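PDB 3NTK: protein tudor from Drosophila melanogaster, which recognises methylarginine-marked Aubergine, here through its last extended Tudor domain, and is required for primordial germ cell formation and abdominal segmentation. Local coordinates for residues C6-F11 / M15-Q20; E112-T117 / E141-K146. One frame throughout, in Å; residues are numbered along the deposited sequence.

Interaction 1: C6-F11 / M15-Q20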
ATOM      1  N   CYS A   6       1.835  10.383   6.855  1.00 25.28           N
ATOM      2  CA  CYS A   6       1.862   9.308   5.879  1.00 26.45           C
ATOM      3  C   CYS A   6       1.615   9.888   4.498  1.00 27.26           C
ATOM      4  O   CYS A   6       1.322  11.079   4.349  1.00 26.84           O
ATOM      5  CB  CYS A   6       0.775   8.282   6.188  1.00 27.18           C
ATOM      6  SG  CYS A   6      -0.904   8.919   6.027  1.00 28.80           S
ATOM      7  N   VAL A   7       1.753   9.039   3.490  1.00 25.50           N
ATOM      8  CA  VAL A   7       1.493   9.430   2.119  1.00 27.12           C
ATOM      9  C   VAL A   7       0.505   8.380   1.641  1.00 26.21           C
ATOM     10  O   VAL A   7       0.628   7.211   2.004  1.00 24.95           O
ATOM     11  CB  VAL A   7       2.773   9.379   1.244  1.00 30.29           C
ATOM     12  CG1 VAL A   7       2.419   9.634  -0.207  1.00 33.00           C
ATOM     13  CG2 VAL A   7       3.775  10.426   1.715  1.00 31.21           C
ATOM     14  N   VAL A   8      -0.490   8.798   0.866  1.00 24.71           N
ATOM     15  CA  VAL A   8      -1.477   7.862   0.339  1.00 25.79           C
ATOM     16  C   VAL A   8      -0.898   7.304  -0.960  1.00 26.92           C
ATOM     17  O   VAL A   8      -0.574   8.059  -1.873  1.00 28.29           O
ATOM     18  CB  VAL A   8      -2.817   8.576   0.049  1.00 24.27           C
ATOM     19  CG1 VAL A   8      -3.817   7.598  -0.553  1.00 24.83           C
ATOM     20  CG2 VAL A   8      -3.373   9.172   1.339  1.00 24.68           C
ATOM     21  N   VAL A   9      -0.757   5.985  -1.043  1.00 26.38           N
ATOM     22  CA  VAL A   9      -0.187   5.373  -2.238  1.00 25.80           C
ATOM     23  C   VAL A   9      -1.219   4.739  -3.157  1.00 28.03           C
ATOM     24  O   VAL A   9      -0.943   4.493  -4.335  1.00 28.51           O
ATOM     25  CB  VAL A   9       0.878   4.307  -1.871  1.00 25.15           C
ATOM     26  CG1 VAL A   9       2.052   4.977  -1.172  1.00 24.44           C
ATOM     27  CG2 VAL A   9       0.266   3.227  -0.974  1.00 25.94           C
ATOM     28  N   GLN A  10      -2.402   4.471  -2.617  1.00 26.11           N
ATOM     29  CA  GLN A  10      -3.482   3.873  -3.389  1.00 28.14           C
ATOM     30  C   GLN A  10      -4.793   4.350  -2.776  1.00 28.20           C
ATOM     31  O   GLN A  10      -4.968   4.281  -1.564  1.00 26.43           O
ATOM     32  CB  GLN A  10      -3.396   2.349  -3.314  1.00 31.78           C
ATOM     33  CG  GLN A  10      -4.315   1.623  -4.272  1.00 36.53           C
ATOM     34  CD  GLN A  10      -3.799   1.641  -5.698  1.00 41.60           C
ATOM     35  OE1 GLN A  10      -4.476   1.185  -6.621  1.00 45.36           O
ATOM     36  NE2 GLN A  10      -2.589   2.165  -5.885  1.00 42.30           N
ATOM     37  N   PHE A  11      -5.716   4.832  -3.601  1.00 27.53           N
ATOM     38  CA  PHE A  11      -6.984   5.320  -3.072  1.00 27.94           C
ATOM     39  C   PHE A  11      -8.179   4.929  -3.934  1.00 30.39           C
ATOM     40  O   PHE A  11      -8.436   5.536  -4.970  1.00 31.31           O
ATOM     41  CB  PHE A  11      -6.919   6.844  -2.914  1.00 28.99           C
ATOM     42  CG  PHE A  11      -8.047   7.427  -2.105  1.00 28.21           C
ATOM     43  CD1 PHE A  11      -9.229   7.830  -2.717  1.00 29.80           C
ATOM     44  CD2 PHE A  11      -7.923   7.569  -0.724  1.00 27.71           C
ATOM     45  CE1 PHE A  11     -10.277   8.369  -1.961  1.00 28.64           C
ATOM     46  CE2 PHE A  11      -8.961   8.104   0.039  1.00 28.44           C
ATOM     47  CZ  PHE A  11     -10.139   8.504  -0.584  1.00 29.36           C
ATOM     48  N   MET A  15     -13.504   4.217   2.070  1.00 24.53           N
ATOM     49  CA  MET A  15     -13.554   2.951   2.781  1.00 26.45           C
ATOM     50  C   MET A  15     -12.465   1.964   2.418  1.00 25.32           C
ATOM     51  O   MET A  15     -12.421   0.864   2.959  1.00 24.44           O
ATOM     52  CB  MET A  15     -14.929   2.289   2.654  1.00 31.06           C
ATOM     53  CG  MET A  15     -15.533   2.264   1.290  1.00 33.08           C
ATOM     54  SD  MET A  15     -14.515   1.531   0.039  1.00 44.41           S
ATOM     55  CE  MET A  15     -14.392   2.897  -1.029  1.00 26.51           C
ATOM     56  N   SER A  16     -11.580   2.351   1.509  1.00 24.08           N
ATOM     57  CA  SER A  16     -10.486   1.466   1.140  1.00 24.27           C
ATOM     58  C   SER A  16      -9.344   2.177   0.436  1.00 24.08           C
ATOM     59  O   SER A  16      -9.440   2.509  -0.750  1.00 25.58           O
ATOM     60  CB  SER A  16     -10.987   0.320   0.256  1.00 25.07           C
ATOM     61  OG  SER A  16      -9.947  -0.624   0.038  1.00 26.59           O
ATOM     62  N   PHE A  17      -8.269   2.417   1.179  1.00 23.44           N
ATOM     63  CA  PHE A  17      -7.088   3.044   0.616  1.00 22.65           C
ATOM     64  C   PHE A  17      -5.835   2.547   1.335  1.00 21.48           C
ATOM     65  O   PHE A  17      -5.922   1.901   2.383  1.00 21.99           O
ATOM     66  CB  PHE A  17      -7.187   4.579   0.657  1.00 23.15           C
ATOM     67  CG  PHE A  17      -7.318   5.167   2.033  1.00 22.63           C
ATOM     68  CD1 PHE A  17      -8.555   5.236   2.667  1.00 24.11           C
ATOM     69  CD2 PHE A  17      -6.207   5.707   2.677  1.00 23.25           C
ATOM     70  CE1 PHE A  17      -8.685   5.840   3.924  1.00 25.09           C
ATOM     71  CE2 PHE A  17      -6.328   6.312   3.932  1.00 24.87           C
ATOM     72  CZ  PHE A  17      -7.568   6.379   4.553  1.00 24.51           C
ATOM     73  N   TYR A  18      -4.675   2.813   0.748  1.00 20.41           N
ATOM     74  CA  TYR A  18      -3.407   2.386   1.330  1.00 19.55           C
ATOM     75  C   TYR A  18      -2.474   3.560   1.575  1.00 20.99           C
ATOM     76  O   TYR A  18      -2.424   4.501   0.780  1.00 20.41           O
ATOM     77  CB  TYR A  18      -2.700   1.392   0.406  1.00 19.99           C
ATOM     78  CG  TYR A  18      -3.378   0.048   0.312  1.00 19.36           C
ATOM     79  CD1 TYR A  18      -4.480  -0.148  -0.527  1.00 21.21           C
ATOM     80  CD2 TYR A  18      -2.918  -1.031   1.068  1.00 22.04           C
ATOM     81  CE1 TYR A  18      -5.105  -1.399  -0.610  1.00 23.45           C
ATOM     82  CE2 TYR A  18      -3.530  -2.277   0.993  1.00 21.83           C
ATOM     83  CZ  TYR A  18      -4.620  -2.456   0.156  1.00 23.80           C
ATOM     84  OH  TYR A  18      -5.216  -3.697   0.101  1.00 26.38           O
ATOM     85  N   VAL A  19      -1.717   3.480   2.663  1.00 21.29           N
ATOM     86  CA  VAL A  19      -0.773   4.527   3.014  1.00 22.20           C
ATOM     87  C   VAL A  19       0.584   3.957   3.389  1.00 23.91           C
ATOM     88  O   VAL A  19       0.723   2.766   3.676  1.00 23.90           O
ATOM     89  CB  VAL A  19      -1.270   5.359   4.215  1.00 20.02           C
ATOM     90  CG1 VAL A  19      -2.655   5.913   3.922  1.00 19.25           C
ATOM     91  CG2 VAL A  19      -1.284   4.508   5.484  1.00 20.70           C
ATOM     92  N   GLN A  20       1.586   4.824   3.363  1.00 23.12           N
ATOM     93  CA  GLN A  20       2.935   4.466   3.758  1.00 24.77           C
ATOM     94  C   GLN A  20       3.243   5.465   4.861  1.00 25.28           C
ATOM     95  O   GLN A  20       3.317   6.671   4.616  1.00 23.92           O
ATOM     96  CB  GLN A  20       3.923   4.621   2.595  1.00 24.45           C
ATOM     97  CG  GLN A  20       3.932   3.438   1.619  1.00 26.53           C
ATOM     98  CD  GLN A  20       4.946   3.592   0.489  1.00 27.87           C
ATOM     99  OE1 GLN A  20       5.217   2.644  -0.253  1.00 28.74           O
ATOM    100  NE2 GLN A  20       5.503   4.790   0.349  1.00 25.38           N
TER
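Y18 is paired with two residues at once, V9 and Q10, the extra residue making a classic beta bulge in the antiparallel hairpin of 6-11 and 15-20. Y18 O takes V9 N at 2.9 Å and, more weakly, Q10 N at 3.4 Å, while Y18 N returns a nearly straight bond to Q10 O (2.8 Å, 169° at the hydrogen). Beyond the bulge, V7 and Q20 form a hydrogen-bonded pair, with Q20 N 2.9 Å from V7 O.

The side chains divide between two faces. On the buried one, F11 and F17 form a non-hydrogen-bonded pair. Their rings meet obliquely, planes 37° apart, and F11 CD2 comes within 3.4 Å of F17 CB. F17 CG sits between its own backbone N and carbonyl carbon (chi1 61°), and the ring leads away from strand 6-11, its atoms CG and CD1 approaching F11 CD2 and CE2. V8 CG2 touches V19 CG1 at 4.2 Å, and C6 SG rests against V19 CB. On the other face, Q10 CB lies 3.9 Å from Y18 CD1, the two side chains running alongside each other. V9, at the bulge, sets CG2 against Y18 CB and CG1 against CG and CD of Q20, crossing that side chain at about a right angle.

Around this shell, S16 OG is hydrogen-bonded to H110 NE2, and the Y18 ring meets those of H110 and H81. The hairpin belongs to the OB-fold part of the extended Tudor domain: strand 4-11 pairs with 137-145 and strand 16-21 with 109-113, while helix 120-131 covers V8 and F11 through I130.

Interaction 2: E112-T117 / E141-K146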
ATOM      1  N   GLU A 112      -9.350   2.378   6.272  1.00 23.02           N
ATOM      2  CA  GLU A 112     -10.720   2.698   5.900  1.00 24.43           C
ATOM      3  C   GLU A 112     -11.135   3.820   6.839  1.00 24.97           C
ATOM      4  O   GLU A 112     -10.846   3.783   8.033  1.00 23.00           O
ATOM      5  CB  GLU A 112     -11.667   1.493   6.018  1.00 27.90           C
ATOM      6  CG  GLU A 112     -11.914   0.928   7.399  1.00 32.96           C
ATOM      7  CD  GLU A 112     -12.999  -0.150   7.382  1.00 36.60           C
ATOM      8  OE1 GLU A 112     -12.910  -1.065   6.533  1.00 39.15           O
ATOM      9  OE2 GLU A 112     -13.938  -0.095   8.212  1.00 33.58           O
ATOM     10  N   LEU A 113     -11.791   4.833   6.289  1.00 23.80           N
ATOM     11  CA  LEU A 113     -12.204   5.968   7.095  1.00 24.24           C
ATOM     12  C   LEU A 113     -13.347   5.685   8.043  1.00 24.53           C
ATOM     13  O   LEU A 113     -14.241   4.889   7.753  1.00 23.70           O
ATOM     14  CB  LEU A 113     -12.628   7.142   6.207  1.00 27.31           C
ATOM     15  CG  LEU A 113     -11.565   7.977   5.496  1.00 31.42           C
ATOM     16  CD1 LEU A 113     -12.249   9.133   4.771  1.00 32.97           C
ATOM     17  CD2 LEU A 113     -10.563   8.500   6.507  1.00 29.97           C
ATOM     18  N   ASP A 114     -13.292   6.350   9.191  1.00 23.06           N
ATOM     19  CA  ASP A 114     -14.357   6.279  10.180  1.00 24.31           C
ATOM     20  C   ASP A 114     -15.439   7.016   9.388  1.00 22.64           C
ATOM     21  O   ASP A 114     -15.309   8.208   9.129  1.00 22.68           O
ATOM     22  CB  ASP A 114     -13.949   7.089  11.411  1.00 25.37           C
ATOM     23  CG  ASP A 114     -15.103   7.357  12.362  1.00 28.78           C
ATOM     24  OD1 ASP A 114     -16.273   7.095  12.007  1.00 30.12           O
ATOM     25  OD2 ASP A 114     -14.825   7.848  13.475  1.00 31.73           O
ATOM     26  N   ALA A 115     -16.491   6.307   8.993  1.00 23.08           N
ATOM     27  CA  ALA A 115     -17.551   6.899   8.185  1.00 21.88           C
ATOM     28  C   ALA A 115     -18.244   8.143   8.759  1.00 23.59           C
ATOM     29  O   ALA A 115     -18.825   8.931   8.014  1.00 23.11           O
ATOM     30  CB  ALA A 115     -18.593   5.823   7.847  1.00 24.39           C
ATOM     31  N   SER A 116     -18.177   8.336  10.069  1.00 23.00           N
ATOM     32  CA  SER A 116     -18.837   9.490  10.678  1.00 25.30           C
ATOM     33  C   SER A 116     -18.070  10.804  10.498  1.00 26.13           C
ATOM     34  O   SER A 116     -18.608  11.880  10.768  1.00 26.92           O
ATOM     35  CB  SER A 116     -19.029   9.242  12.171  1.00 27.00           C
ATOM     36  OG  SER A 116     -17.781   9.270  12.843  1.00 29.33           O
ATOM     37  N   THR A 117     -16.827  10.717  10.037  1.00 24.77           N
ATOM     38  CA  THR A 117     -15.983  11.904   9.878  1.00 26.81           C
ATOM     39  C   THR A 117     -16.116  12.667   8.565  1.00 27.10           C
ATOM     40  O   THR A 117     -15.517  13.730   8.406  1.00 28.64           O
ATOM     41  CB  THR A 117     -14.500  11.549  10.068  1.00 25.60           C
ATOM     42  OG1 THR A 117     -14.102  10.609   9.063  1.00 28.73           O
ATOM     43  CG2 THR A 117     -14.271  10.940  11.444  1.00 27.73           C
ATOM     44  N   GLU A 141      -5.221   9.424  12.201  1.00 26.54           N
ATOM     45  CA  GLU A 141      -5.357   9.119  13.612  1.00 28.11           C
ATOM     46  C   GLU A 141      -5.853   7.681  13.547  1.00 27.39           C
ATOM     47  O   GLU A 141      -6.886   7.417  12.938  1.00 24.61           O
ATOM     48  CB  GLU A 141      -6.419   9.999  14.279  1.00 29.69           C
ATOM     49  CG  GLU A 141      -6.413   9.917  15.804  1.00 34.86           C
ATOM     50  CD  GLU A 141      -7.710  10.402  16.440  1.00 37.57           C
ATOM     51  OE1 GLU A 141      -8.360  11.306  15.873  1.00 39.81           O
ATOM     52  OE2 GLU A 141      -8.071   9.884  17.520  1.00 39.64           O
ATOM     53  N   ILE A 142      -5.108   6.749  14.134  1.00 27.06           N
ATOM     54  CA  ILE A 142      -5.520   5.349  14.107  1.00 28.97           C
ATOM     55  C   ILE A 142      -6.459   5.054  15.270  1.00 30.79           C
ATOM     56  O   ILE A 142      -6.055   5.072  16.434  1.00 29.77           O
ATOM     57  CB  ILE A 142      -4.302   4.403  14.171  1.00 31.04           C
ATOM     58  CG1 ILE A 142      -3.334   4.735  13.036  1.00 31.11           C
ATOM     59  CG2 ILE A 142      -4.755   2.949  14.043  1.00 30.05           C
ATOM     60  CD1 ILE A 142      -2.085   3.872  13.019  1.00 33.44           C
ATOM     61  N   LEU A 143      -7.719   4.790  14.943  1.00 29.39           N
ATOM     62  CA  LEU A 143      -8.723   4.512  15.953  1.00 31.86           C
ATOM     63  C   LEU A 143      -8.705   3.048  16.359  1.00 33.01           C
ATOM     64  O   LEU A 143      -9.053   2.705  17.490  1.00 36.08           O
ATOM     65  CB  LEU A 143     -10.113   4.892  15.430  1.00 32.70           C
ATOM     66  CG  LEU A 143     -10.265   6.336  14.941  1.00 34.78           C
ATOM     67  CD1 LEU A 143     -11.688   6.558  14.454  1.00 35.74           C
ATOM     68  CD2 LEU A 143      -9.932   7.301  16.062  1.00 36.29           C
ATOM     69  N   ALA A 144      -8.302   2.185  15.434  1.00 30.79           N
ATOM     70  CA  ALA A 144      -8.244   0.762  15.711  1.00 30.74           C
ATOM     71  C   ALA A 144      -7.650  -0.019  14.551  1.00 30.66           C
ATOM     72  O   ALA A 144      -7.540   0.482  13.429  1.00 27.48           O
ATOM     73  CB  ALA A 144      -9.639   0.238  16.016  1.00 33.23           C
ATOM     74  N   THR A 145      -7.257  -1.251  14.844  1.00 29.31           N
ATOM     75  CA  THR A 145      -6.700  -2.145  13.843  1.00 29.45           C
ATOM     76  C   THR A 145      -7.573  -3.395  13.887  1.00 29.24           C
ATOM     77  O   THR A 145      -7.664  -4.055  14.922  1.00 27.93           O
ATOM     78  CB  THR A 145      -5.238  -2.499  14.169  1.00 29.22           C
ATOM     79  OG1 THR A 145      -4.441  -1.311  14.103  1.00 32.20           O
ATOM     80  CG2 THR A 145      -4.699  -3.523  13.179  1.00 30.24           C
ATOM     81  N   LYS A 146      -8.234  -3.691  12.771  1.00 29.57           N
ATOM     82  CA  LYS A 146      -9.120  -4.847  12.672  1.00 30.63           C
ATOM     83  C   LYS A 146      -8.366  -6.166  12.665  1.00 30.54           C
ATOM     84  O   LYS A 146      -7.152  -6.198  12.480  1.00 30.98           O
ATOM     85  CB  LYS A 146      -9.957  -4.770  11.395  1.00 30.03           C
ATOM     86  CG  LYS A 146     -10.865  -3.564  11.290  1.00 31.08           C
ATOM     87  CD  LYS A 146     -11.580  -3.598   9.954  1.00 34.52           C
ATOM     88  CE  LYS A 146     -12.627  -2.516   9.832  1.00 36.34           C
ATOM     89  NZ  LYS A 146     -13.342  -2.666   8.540  1.00 41.26           N
TER
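E112 and K146 supply the charged part of this contact. The carboxylate of E112 meets the ammonium at the end of K146 in a salt bridge, modelled with E112 OE1 2.6 Å from K146 NZ; that nitrogen is crowded in the model, so its exact place, and the shortness of the bond, are doubtful. As modelled, both chains are extended beyond CG and cross at about a right angle, meeting near their ends. The CB of E112 does not aim at 141-146; it is the extended chain beyond it that brings the carboxylate nearer.

The apolar part is a single branch. L143 CD1 lies 3.8 Å from D114 CB and 3.5 Å from D114 OD2, a methyl group packed against the flank of the aspartate.

Polar bonds within 112-117 fix that aspartate. D114 OD1 accepts from S116 N at 3.0 Å, which makes an Asx turn, and from S116 OG at 2.8 Å; both donors come from the same face of the carboxylate, about 40° out of its plane. The backbone oxygen, D114 O, is likewise gripped twice, by T117 OG1 at 2.7 Å and by T117 N at 3.1 Å. With an alanine at D114, S116 N and S116 OG would probably lose their shared acceptor, and L143 CD1 part of its packing surface, leaving the turn less firmly set.

The two segments are not adjacent in the OB-fold sheet. Strand 151-157 runs between them, parallel to 109-113 and antiparallel to 137-145, with V152 opposite the bulge at L143 and A144. Its R154 touches L143, forms a salt bridge with E141 and makes a long, weak ion pair with D114 OD2.

How the interactions relate
Interaction 1 is a partly buried hairpin of adjacent strands, whereas interaction 2 is a surface contact reaching over an intervening strand. The areas agree: 502 Å² is buried in the first and 150 Å² in the second. Backbone bonds and apolar packing dominate 6-11 with 15-20; charge and one methyl group carry 112-117 with 141-146, whose bonded turn is local to one segment. Both reach the same sheet, since strand 4-11 pairs with 137-145 and 16-21 with 109-113. They also touch directly, F17 CE1 packing 3.9 Å from L113 CG and M15 O lying against E112 CB, although their centres are about 13 Å apart.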